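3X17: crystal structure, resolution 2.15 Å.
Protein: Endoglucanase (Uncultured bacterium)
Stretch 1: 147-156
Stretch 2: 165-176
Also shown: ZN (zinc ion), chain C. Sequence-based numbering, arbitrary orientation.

Stretch 1 147-156: LDHHEDGYVL
Stretch 2, residues 165-176: GTRLEATGGWHD

The strongest tie between the stretches is a zinc ion, bound by Asp 148 OD2 at 1.9 Å, His 149 ND1 at 2.1 Å and His 175 NE2 at 2.1 Å, with a fourth ligand from elsewhere in the structure. A carboxylate and two imidazole nitrogens suit Zn2+, offering one negative charge and two neutral lone pairs. Asp 148 OD2 and His 175 NE2 lie 2.9 Å apart because both bind the metal, not each other. Asp 148 has chi1 p (54°); His 149 and His 175 are both m, with chi2 of 123° and 146°. The imidazoles meet rim to rim, centroids 5.6 Å apart and planes at 85°.

Beyond the zinc, a type I turn runs from His 149 (phi/psi 56/37) to Asp 152, closed by Asp 152 N to His 149 O at 3.3 Å. The peptide before Gly 153 is cis. From here the backbones run antiparallel, with Asp 152 nearest Thr 171, Gly 153 nearest Leu 168, Tyr 154 nearest Arg 167 (CA-CA 4.4 Å, a single beta bridge) and Val 155 nearest Gly 165. Gly 165 N donates to Val 155 O (2.8 Å), Val 155 N to Thr 166 O (2.7 Å), and Leu 168 N to Gly 153 O (2.8 Å); the return bond from Gly 153 N to Leu 168 O (3.0 Å, 129°) is weak. Gly 165 adopts phi/psi 97/-8, where a CB would jam against the preceding carbonyl.

Asp 152 O accepts from both Ala 170 N (3.0 Å) and Arg 167 NH2 (2.9 Å). Arg 167, with chi1 to chi3 t, p, t and chi4 -79°, curls its guanidinium back, so that NE also donates to its neighbour's carbonyl, Leu 168 O, at 2.8 Å. Glu 151 (m, m, chi3 -51°) adds a salt bridge, OE1 to NH1 of Arg 167 at 3.4 Å, but the oxygen lies well out of the guanidinium plane and the attraction is purely electrostatic. Water 2 joins Glu 151 OE1 (2.8 Å), Arg 167 NH1 (3.0 Å) and Tyr 154 OH (2.6 Å). Water 1 donates to His 149 O (2.9 Å) and accepts from Gly 172 N (3.0 Å).

Packing completes the contact, which buries 680 Å². Tyr 154 (m, chi2 82°) receives Arg 167 CD over one face, 4.1 Å from its ring centroid, a CH-pi contact that uses the arginine's aliphatic portion. Val 155 (t) points toward the second stretch, and its CG2 meets CG of Leu 168 (m, t) at 3.7 Å, a compact branched side chain against a longer one.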

# COMPACT_ATOMS: atom_id res chain seq x y z
N LEU A 147 -23.76 13.14 -2.24
CA LEU A 147 -23.52 12.78 -0.86
C LEU A 147 -23.89 11.35 -0.58
O LEU A 147 -24.98 10.95 -0.84
CB LEU A 147 -24.35 13.66 0.03
CG LEU A 147 -23.85 14.06 1.40
CD1 LEU A 147 -24.95 14.26 2.35
CD2 LEU A 147 -22.86 13.14 1.94
N ASP A 148 -22.97 10.59 -0.03
CA ASP A 148 -23.22 9.17 0.25
C ASP A 148 -23.17 8.88 1.74
O ASP A 148 -22.31 9.42 2.46
CB ASP A 148 -22.15 8.32 -0.45
CG ASP A 148 -20.73 8.76 -0.08
OD1 ASP A 148 -20.43 9.98 -0.13
OD2 ASP A 148 -19.91 7.89 0.31
N HIS A 149 -23.98 7.93 2.19
CA HIS A 149 -23.74 7.30 3.48
C HIS A 149 -23.69 8.39 4.54
O HIS A 149 -23.00 8.26 5.56
CB HIS A 149 -22.42 6.50 3.47
CG HIS A 149 -22.42 5.36 2.50
ND1 HIS A 149 -21.49 5.23 1.49
CD2 HIS A 149 -23.29 4.33 2.34
CE1 HIS A 149 -21.75 4.15 0.78
NE2 HIS A 149 -22.85 3.59 1.26
N HIS A 150 -24.54 9.39 4.36
CA HIS A 150 -24.72 10.40 5.38
C HIS A 150 -25.40 9.88 6.65
O HIS A 150 -25.45 10.60 7.66
CB HIS A 150 -25.49 11.60 4.83
CG HIS A 150 -25.40 12.81 5.71
ND1 HIS A 150 -26.40 13.16 6.60
CD2 HIS A 150 -24.38 13.68 5.93
CE1 HIS A 150 -26.04 14.26 7.25
NE2 HIS A 150 -24.82 14.59 6.87
N GLU A 151 -25.94 8.66 6.62
CA GLU A 151 -26.54 8.08 7.83
C GLU A 151 -25.63 7.15 8.64
O GLU A 151 -26.11 6.40 9.49
CB GLU A 151 -27.90 7.41 7.51
CG GLU A 151 -28.95 8.35 6.91
CD GLU A 151 -29.15 9.62 7.74
OE1 GLU A 151 -29.36 9.48 8.97
OE2 GLU A 151 -29.07 10.74 7.19
N ASP A 152 -24.32 7.18 8.38
CA ASP A 152 -23.38 6.25 9.05
C ASP A 152 -23.24 6.69 10.51
O ASP A 152 -22.85 7.84 10.75
CB ASP A 152 -21.98 6.34 8.40
CG ASP A 152 -21.89 5.66 7.03
OD1 ASP A 152 -22.86 4.99 6.60
OD2 ASP A 152 -20.83 5.79 6.36
N GLY A 153 -23.50 5.84 11.50
CA GLY A 153 -24.26 4.60 11.38
C GLY A 153 -24.84 4.22 12.74
O GLY A 153 -24.74 4.96 13.71
N TYR A 154 -25.47 3.06 12.81
CA TYR A 154 -26.24 2.67 13.99
C TYR A 154 -25.50 1.56 14.72
O TYR A 154 -25.03 0.61 14.09
CB TYR A 154 -27.63 2.16 13.55
CG TYR A 154 -28.49 3.26 12.97
CD1 TYR A 154 -28.34 3.66 11.64
CD2 TYR A 154 -29.28 4.06 13.80
CE1 TYR A 154 -29.11 4.69 11.11
CE2 TYR A 154 -30.03 5.10 13.29
CZ TYR A 154 -29.92 5.43 11.96
OH TYR A 154 -30.63 6.51 11.47
N VAL A 155 -25.44 1.65 16.04
CA VAL A 155 -24.71 0.67 16.84
C VAL A 155 -25.33 -0.71 16.70
O VAL A 155 -26.53 -0.87 16.95
CB VAL A 155 -24.72 1.05 18.32
CG1 VAL A 155 -24.01 -0.02 19.13
CG2 VAL A 155 -24.06 2.41 18.52
N LEU A 156 -24.53 -1.71 16.35
CA LEU A 156 -25.05 -3.05 16.16
C LEU A 156 -25.39 -3.79 17.46
O LEU A 156 -26.47 -4.33 17.57
CB LEU A 156 -24.15 -3.90 15.26
CG LEU A 156 -24.72 -5.31 14.99
CD1 LEU A 156 -26.03 -5.20 14.20
CD2 LEU A 156 -23.74 -6.17 14.22
N GLY A 165 -28.98 -0.05 17.96
CA GLY A 165 -29.92 0.80 17.25
C GLY A 165 -29.67 2.29 17.45
O GLY A 165 -30.23 3.11 16.74
N THR A 166 -28.75 2.63 18.35
CA THR A 166 -28.38 4.02 18.52
C THR A 166 -27.67 4.58 17.29
O THR A 166 -26.79 3.92 16.72
CB THR A 166 -27.51 4.21 19.77
OG1 THR A 166 -28.24 3.76 20.93
CG2 THR A 166 -27.12 5.69 19.95
N ARG A 167 -28.04 5.80 16.91
CA ARG A 167 -27.32 6.53 15.88
C ARG A 167 -26.03 7.16 16.41
O ARG A 167 -26.04 7.99 17.32
CB ARG A 167 -28.18 7.64 15.27
CG ARG A 167 -27.38 8.54 14.28
CD ARG A 167 -27.03 7.82 12.98
NE ARG A 167 -25.85 8.40 12.31
CZ ARG A 167 -25.87 9.52 11.58
NH1 ARG A 167 -27.02 10.14 11.35
NH2 ARG A 167 -24.76 9.98 11.03
N LEU A 168 -24.91 6.81 15.79
CA LEU A 168 -23.62 7.45 16.05
C LEU A 168 -23.30 8.31 14.86
O LEU A 168 -23.52 7.90 13.73
CB LEU A 168 -22.50 6.39 16.15
CG LEU A 168 -22.47 5.61 17.45
CD1 LEU A 168 -21.02 5.13 17.71
CD2 LEU A 168 -23.00 6.44 18.63
N GLU A 169 -22.66 9.46 15.09
CA GLU A 169 -22.16 10.21 13.96
C GLU A 169 -20.78 9.71 13.58
O GLU A 169 -19.78 10.08 14.22
CB GLU A 169 -22.16 11.72 14.20
CG GLU A 169 -21.85 12.46 12.89
CD GLU A 169 -22.19 13.93 12.95
OE1 GLU A 169 -23.36 14.24 13.22
OE2 GLU A 169 -21.32 14.76 12.65
N ALA A 170 -20.73 8.85 12.57
CA ALA A 170 -19.50 8.13 12.21
C ALA A 170 -19.42 8.22 10.70
O ALA A 170 -19.09 7.29 9.99
CB ALA A 170 -19.59 6.66 12.67
N THR A 171 -19.82 9.36 10.24
CA THR A 171 -19.76 9.69 8.85
C THR A 171 -18.30 9.99 8.45
O THR A 171 -17.49 10.13 9.29
CB THR A 171 -20.71 10.88 8.66
OG1 THR A 171 -21.05 11.01 7.30
CG2 THR A 171 -20.11 12.13 9.16
N GLY A 172 -17.98 10.05 7.17
CA GLY A 172 -16.62 10.43 6.70
C GLY A 172 -15.72 9.21 6.50
O GLY A 172 -16.22 8.10 6.35
N GLY A 173 -14.40 9.40 6.59
CA GLY A 173 -13.46 8.30 6.33
C GLY A 173 -13.36 7.90 4.86
O GLY A 173 -13.81 8.65 3.97
N TRP A 174 -12.71 6.77 4.60
CA TRP A 174 -12.50 6.28 3.23
C TRP A 174 -13.29 5.02 2.95
O TRP A 174 -13.21 4.06 3.73
CB TRP A 174 -11.02 5.93 3.00
CG TRP A 174 -10.04 7.08 3.19
CD1 TRP A 174 -10.07 8.29 2.58
CD2 TRP A 174 -8.90 7.10 4.08
NE1 TRP A 174 -9.02 9.08 3.03
CE2 TRP A 174 -8.28 8.36 3.93
CE3 TRP A 174 -8.32 6.16 4.95
CZ2 TRP A 174 -7.10 8.71 4.62
CZ3 TRP A 174 -7.14 6.51 5.63
CH2 TRP A 174 -6.55 7.78 5.46
N HIS A 175 -13.95 4.95 1.78
CA HIS A 175 -14.34 3.65 1.24
C HIS A 175 -13.11 2.76 1.17
O HIS A 175 -12.05 3.21 0.72
CB HIS A 175 -14.97 3.78 -0.15
CG HIS A 175 -16.24 4.56 -0.17
ND1 HIS A 175 -16.59 5.37 -1.23
CD2 HIS A 175 -17.20 4.72 0.77
CE1 HIS A 175 -17.76 5.94 -0.97
NE2 HIS A 175 -18.15 5.56 0.23
N ASP A 176 -13.24 1.53 1.66
CA ASP A 176 -12.07 0.69 1.97
C ASP A 176 -11.38 0.25 0.69
O ASP A 176 -10.16 0.06 0.67
CB ASP A 176 -12.48 -0.56 2.76
CG ASP A 176 -11.27 -1.36 3.27
OD1 ASP A 176 -10.52 -0.80 4.09
OD2 ASP A 176 -11.07 -2.55 2.88
ZN ZN C . -19.70 6.31 1.38
O HOH W 1 -20.12 8.64 5.58
O HOH W 2 -29.78 8.99 11.72